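Local coordinates for rRNA N-glycosidase (Bougainvillea spectabilis, PDB 3CTK), which belongs to the plant ribosome-inactivating proteins, with a fold that combines a mixed beta-sheet with many helices, at residues A[89-92]-A[93-96]; A[185-189]-A[190-194]. All coordinates share one frame; numbering follows the deposited sequence.

Interaction 1 of 2, residues A[89-92]-A[93-96]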
ATOM      1  N   LYS A  89     -11.857  -1.589  12.219  1.00  9.73           N
ATOM      2  CA  LYS A  89     -11.764  -0.131  12.209  1.00 10.92           C
ATOM      3  C   LYS A  89     -11.675   0.548  10.840  1.00 10.74           C
ATOM      4  O   LYS A  89     -11.107   1.635  10.730  1.00 11.71           O
ATOM      5  CB  LYS A  89     -10.567   0.315  13.055  1.00 14.69           C
ATOM      6  CG  LYS A  89     -10.467  -0.363  14.414  1.00 16.97           C
ATOM      7  CD  LYS A  89     -11.707  -0.132  15.262  1.00 20.79           C
ATOM      8  CE  LYS A  89     -11.547  -0.772  16.638  1.00 22.61           C
ATOM      9  NZ  LYS A  89     -12.776  -0.627  17.468  1.00 25.99           N
ATOM     10  N   VAL A  90     -12.217  -0.076   9.799  1.00  8.43           N
ATOM     11  CA  VAL A  90     -12.193   0.549   8.480  1.00  8.20           C
ATOM     12  C   VAL A  90     -13.445   1.421   8.347  1.00 10.04           C
ATOM     13  O   VAL A  90     -14.390   1.283   9.129  1.00  8.71           O
ATOM     14  CB  VAL A  90     -12.159  -0.506   7.341  1.00  7.91           C
ATOM     15  CG1 VAL A  90     -10.852  -1.289   7.404  1.00  7.72           C
ATOM     16  CG2 VAL A  90     -13.354  -1.442   7.450  1.00  7.17           C
ATOM     17  N   PRO A  91     -13.464   2.342   7.370  1.00 10.29           N
ATOM     18  CA  PRO A  91     -14.635   3.208   7.193  1.00 10.23           C
ATOM     19  C   PRO A  91     -15.921   2.403   7.028  1.00 10.02           C
ATOM     20  O   PRO A  91     -15.916   1.329   6.427  1.00  8.82           O
ATOM     21  CB  PRO A  91     -14.294   3.997   5.931  1.00 10.51           C
ATOM     22  CG  PRO A  91     -12.797   4.079   5.978  1.00 11.54           C
ATOM     23  CD  PRO A  91     -12.407   2.678   6.397  1.00  9.57           C
ATOM     24  N   THR A  92     -17.025   2.923   7.557  1.00  8.82           N
ATOM     25  CA  THR A  92     -18.301   2.229   7.436  1.00  9.99           C
ATOM     26  C   THR A  92     -18.643   2.035   5.960  1.00 10.14           C
ATOM     27  O   THR A  92     -19.227   1.020   5.581  1.00 10.72           O
ATOM     28  CB  THR A  92     -19.436   3.019   8.117  1.00 12.35           C
ATOM     29  OG1 THR A  92     -19.138   3.172   9.510  1.00 13.50           O
ATOM     30  CG2 THR A  92     -20.762   2.284   7.971  1.00 13.15           C
ATOM     31  N   VAL A  93     -18.261   2.997   5.124  1.00  9.05           N
ATOM     32  CA  VAL A  93     -18.544   2.897   3.699  1.00  9.02           C
ATOM     33  C   VAL A  93     -17.862   1.672   3.086  1.00  7.66           C
ATOM     34  O   VAL A  93     -18.328   1.132   2.082  1.00  8.39           O
ATOM     35  CB  VAL A  93     -18.093   4.176   2.940  1.00 11.16           C
ATOM     36  CG1 VAL A  93     -16.596   4.390   3.104  1.00 12.29           C
ATOM     37  CG2 VAL A  93     -18.460   4.064   1.468  1.00 12.74           C
ATOM     38  N   ALA A  94     -16.762   1.234   3.692  1.00  7.48           N
ATOM     39  CA  ALA A  94     -16.030   0.070   3.195  1.00  7.09           C
ATOM     40  C   ALA A  94     -16.831  -1.219   3.392  1.00  7.61           C
ATOM     41  O   ALA A  94     -17.045  -1.984   2.452  1.00  6.28           O
ATOM     42  CB  ALA A  94     -14.680  -0.045   3.901  1.00  7.47           C
ATOM     43  N   THR A  95     -17.273  -1.461   4.617  1.00  7.27           N
ATOM     44  CA  THR A  95     -18.032  -2.669   4.896  1.00  8.10           C
ATOM     45  C   THR A  95     -19.439  -2.605   4.310  1.00  9.40           C
ATOM     46  O   THR A  95     -20.055  -3.636   4.052  1.00 10.14           O
ATOM     47  CB  THR A  95     -18.107  -2.940   6.415  1.00  8.20           C
ATOM     48  OG1 THR A  95     -18.450  -1.731   7.105  1.00  8.94           O
ATOM     49  CG2 THR A  95     -16.765  -3.452   6.931  1.00  7.72           C
ATOM     50  N   SER A  96     -19.942  -1.396   4.077  1.00 10.44           N
ATOM     51  CA  SER A  96     -21.282  -1.238   3.520  1.00  9.42           C
ATOM     52  C   SER A  96     -21.352  -1.325   2.000  1.00  9.80           C
ATOM     53  O   SER A  96     -22.307  -1.876   1.459  1.00 11.08           O
ATOM     54  CB  SER A  96     -21.894   0.099   3.955  1.00 10.09           C
ATOM     55  OG  SER A  96     -22.097   0.147   5.356  1.00 16.11           O
TER
HETATM   56  O   HOH W   1     -16.706  -0.462   9.226  1.00 20.76           O
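V90 turns one methyl, CG2, onto the first turn of the helix that follows it: CG2 lies 4.0 Å from CB of A94 and equally close to CG2 of T95. The branched side chain, two residues ahead of the helix, thus spans two successive helical residues, and A94, with its single CB, lets V90 approach this close. On the neighbouring flank the ring of P91 packs through CB against CG1 of V93, 3.7 Å away. V93 can face the ring with that methyl because CG1 sits between its own backbone N and carbonyl carbon (chi1 60°).

The direct polar contacts gather on two carbonyls, those of P91 and T92. P91 occupies the N-cap position of helix 92-97, the short helix that follows a short loop from strand 81-88. Its ring holds phi near -55° while psi (145°) keeps the residue extended, so the chain enters the helix from an extended residue, but proline has no side-chain acceptor to offer the first amides. Its carbonyl helps instead: A94 N donates to P91 O over 2.9 Å, a bent bond whose donor stands above the carbonyl plane. T92 O then receives S96 N at 2.9 Å, the first regular i to i+4 bond here.

Two hydroxyls also crowd round this oxygen, OG1 of T95 at 3.2 Å from T92 O and OG of S96 at 3.0 Å from it. Either could supplement the backbone bond, though the destination of each proton is not settled. A water links the loop to the helix by donating to V90 O and hydrogen-bonding T95 OG1, 3.0 Å away. Beyond the turn, V93 and A94 touch F47 of strand 47-53, and R105 hydrogen-bonds the carbonyl of T95.

Interaction 2 of 2, residues A[185-189]-A[190-194]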
ATOM      1  N   PHE A 185      13.558  -9.881  -0.603  1.00  6.97           N
ATOM      2  CA  PHE A 185      14.350  -8.971   0.209  1.00  8.20           C
ATOM      3  C   PHE A 185      13.585  -8.468   1.424  1.00  7.16           C
ATOM      4  O   PHE A 185      12.356  -8.516   1.467  1.00  8.11           O
ATOM      5  CB  PHE A 185      14.806  -7.763  -0.626  1.00  7.82           C
ATOM      6  CG  PHE A 185      13.705  -6.770  -0.923  1.00  8.34           C
ATOM      7  CD1 PHE A 185      12.711  -7.064  -1.852  1.00  8.25           C
ATOM      8  CD2 PHE A 185      13.659  -5.542  -0.261  1.00  9.44           C
ATOM      9  CE1 PHE A 185      11.684  -6.151  -2.121  1.00  8.14           C
ATOM     10  CE2 PHE A 185      12.638  -4.620  -0.521  1.00  8.83           C
ATOM     11  CZ  PHE A 185      11.649  -4.927  -1.454  1.00  5.88           C
ATOM     12  N   LYS A 186      14.329  -8.002   2.418  1.00  7.38           N
ATOM     13  CA  LYS A 186      13.736  -7.438   3.619  1.00  7.49           C
ATOM     14  C   LYS A 186      13.940  -5.938   3.460  1.00  7.79           C
ATOM     15  O   LYS A 186      15.021  -5.491   3.081  1.00  9.11           O
ATOM     16  CB  LYS A 186      14.438  -7.971   4.868  1.00  8.16           C
ATOM     17  CG  LYS A 186      14.159  -9.443   5.112  1.00 12.07           C
ATOM     18  CD  LYS A 186      15.078 -10.036   6.161  1.00 15.14           C
ATOM     19  CE  LYS A 186      14.911 -11.548   6.223  1.00 17.74           C
ATOM     20  NZ  LYS A 186      15.910 -12.185   7.122  1.00 19.78           N
ATOM     21  N   PRO A 187      12.894  -5.143   3.728  1.00  7.53           N
ATOM     22  CA  PRO A 187      12.948  -3.679   3.606  1.00  8.21           C
ATOM     23  C   PRO A 187      14.025  -3.020   4.460  1.00  8.93           C
ATOM     24  O   PRO A 187      14.115  -3.278   5.663  1.00  8.37           O
ATOM     25  CB  PRO A 187      11.534  -3.255   3.993  1.00  6.69           C
ATOM     26  CG  PRO A 187      11.132  -4.308   4.989  1.00  7.22           C
ATOM     27  CD  PRO A 187      11.622  -5.575   4.333  1.00  6.95           C
ATOM     28  N   ASN A 188      14.839  -2.167   3.835  1.00  8.42           N
ATOM     29  CA  ASN A 188      15.910  -1.497   4.557  1.00  9.36           C
ATOM     30  C   ASN A 188      15.407  -0.347   5.422  1.00  9.39           C
ATOM     31  O   ASN A 188      14.214  -0.041   5.436  1.00  9.60           O
ATOM     32  CB  ASN A 188      17.022  -1.013   3.597  1.00  7.78           C
ATOM     33  CG  ASN A 188      16.565   0.072   2.628  1.00  8.48           C
ATOM     34  OD1 ASN A 188      15.812   0.975   2.988  1.00  8.01           O
ATOM     35  ND2 ASN A 188      17.055   0.000   1.393  1.00  8.25           N
ATOM     36  N   PHE A 189      16.325   0.279   6.153  1.00  9.45           N
ATOM     37  CA  PHE A 189      15.983   1.372   7.055  1.00  8.54           C
ATOM     38  C   PHE A 189      15.235   2.527   6.403  1.00  7.02           C
ATOM     39  O   PHE A 189      14.357   3.120   7.028  1.00  5.95           O
ATOM     40  CB  PHE A 189      17.246   1.910   7.734  1.00 11.58           C
ATOM     41  CG  PHE A 189      18.033   0.859   8.464  1.00 13.64           C
ATOM     42  CD1 PHE A 189      19.176   0.305   7.895  1.00 15.82           C
ATOM     43  CD2 PHE A 189      17.626   0.415   9.717  1.00 15.56           C
ATOM     44  CE1 PHE A 189      19.902  -0.678   8.567  1.00 16.47           C
ATOM     45  CE2 PHE A 189      18.346  -0.569  10.397  1.00 16.60           C
ATOM     46  CZ  PHE A 189      19.485  -1.114   9.819  1.00 16.12           C
ATOM     47  N   LYS A 190      15.582   2.853   5.160  1.00  7.30           N
ATOM     48  CA  LYS A 190      14.919   3.952   4.464  1.00  7.08           C
ATOM     49  C   LYS A 190      13.495   3.588   4.066  1.00  7.31           C
ATOM     50  O   LYS A 190      12.576   4.399   4.209  1.00  5.93           O
ATOM     51  CB  LYS A 190      15.715   4.376   3.220  1.00  7.74           C
ATOM     52  CG  LYS A 190      15.045   5.504   2.435  1.00  7.82           C
ATOM     53  CD  LYS A 190      15.977   6.155   1.415  1.00  9.30           C
ATOM     54  CE  LYS A 190      15.233   7.232   0.621  1.00  9.77           C
ATOM     55  NZ  LYS A 190      16.125   8.014  -0.281  1.00 12.07           N
ATOM     56  N   VAL A 191      13.312   2.374   3.557  1.00  5.94           N
ATOM     57  CA  VAL A 191      11.978   1.926   3.168  1.00  6.27           C
ATOM     58  C   VAL A 191      11.043   2.067   4.369  1.00  5.19           C
ATOM     59  O   VAL A 191       9.975   2.673   4.274  1.00  4.50           O
ATOM     60  CB  VAL A 191      11.996   0.457   2.705  1.00  5.69           C
ATOM     61  CG1 VAL A 191      10.571  -0.036   2.478  1.00  6.53           C
ATOM     62  CG2 VAL A 191      12.806   0.329   1.420  1.00  4.76           C
ATOM     63  N   LEU A 192      11.464   1.523   5.504  1.00  6.77           N
ATOM     64  CA  LEU A 192      10.672   1.586   6.728  1.00  8.58           C
ATOM     65  C   LEU A 192      10.429   3.018   7.205  1.00  7.38           C
ATOM     66  O   LEU A 192       9.330   3.349   7.650  1.00  6.50           O
ATOM     67  CB  LEU A 192      11.355   0.768   7.832  1.00 10.88           C
ATOM     68  CG  LEU A 192      10.984  -0.720   7.916  1.00 16.02           C
ATOM     69  CD1 LEU A 192      10.778  -1.299   6.536  1.00 18.11           C
ATOM     70  CD2 LEU A 192      12.067  -1.475   8.670  1.00 17.23           C
ATOM     71  N   ASN A 193      11.444   3.869   7.095  1.00  5.43           N
ATOM     72  CA  ASN A 193      11.314   5.255   7.533  1.00  6.39           C
ATOM     73  C   ASN A 193      10.284   6.015   6.696  1.00  5.61           C
ATOM     74  O   ASN A 193       9.461   6.758   7.234  1.00  6.76           O
ATOM     75  CB  ASN A 193      12.668   5.965   7.456  1.00  6.27           C
ATOM     76  CG  ASN A 193      12.622   7.363   8.033  1.00  8.34           C
ATOM     77  OD1 ASN A 193      12.374   7.547   9.226  1.00 11.78           O
ATOM     78  ND2 ASN A 193      12.857   8.359   7.190  1.00  6.89           N
ATOM     79  N   LEU A 194      10.332   5.833   5.379  1.00  5.42           N
ATOM     80  CA  LEU A 194       9.383   6.502   4.494  1.00  5.05           C
ATOM     81  C   LEU A 194       7.965   6.036   4.807  1.00  4.61           C
ATOM     82  O   LEU A 194       7.034   6.843   4.858  1.00  4.63           O
ATOM     83  CB  LEU A 194       9.733   6.219   3.024  1.00  6.16           C
ATOM     84  CG  LEU A 194      11.024   6.879   2.507  1.00  6.07           C
ATOM     85  CD1 LEU A 194      11.340   6.388   1.110  1.00  5.40           C
ATOM     86  CD2 LEU A 194      10.866   8.391   2.507  1.00  8.66           C
TER
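P187 lays its ring across the end of L192, with CB of P187 only 3.3 Å from CD1 of L192, tighter than usual for two carbons. The same CB reaches CG1 of V191 at 3.7 Å. A proline fits here because its compact ring offers a rigid apolar surface just ahead of the helix, against which V191 and L192 pack, L192 CD1 being pressed tightly on CB.

N188 is the N-cap of helix 189-196. Its CG is set between backbone N and carbonyl carbon (chi1 65°), which swings the amide over the helix start. OD1 takes the N-H of V191 at 2.9 Å in a nearly straight bond (165°), with the donor tilted modestly from the amide plane; K190 N gives the same oxygen a second, weak bond. Asparagine suits the cap: OD1 serves amides that lack a carbonyl one turn earlier, while ND2 goes to the hydroxyl of Y171. The backbone takes over next, as L192 N bonds to N188 O and N193 N to F189 O.

K190 extends away from the cap to a salt bridge with D240 and cation-pi contacts with Y171 and W229. V191 and N188 pack on helix 170-180 through E175, V191 also on Y171, whereas F189 and N193 meet I222 of strand 214-222.

Overall arrangement
Both interactions are helix starts, each joining a loop to the first turn of the helix it leads into, but they lie on opposite sides of the chain's centre, with their own centres about 30 Å apart. Interaction 1 is a surface contact next to the mixed sheet; interaction 2 is partly buried between helix 170-180 and strand 214-222. Their chemistry differs accordingly. At 89-96 the N-cap is a proline and backbone carbonyls take the amide bonds, with hydroxyls near by and a bridging water; at 185-194 an asparagine side chain adds capping bonds to the same kind of backbone ladder, and the proline there stands one residue before the cap and contributes apolar contact.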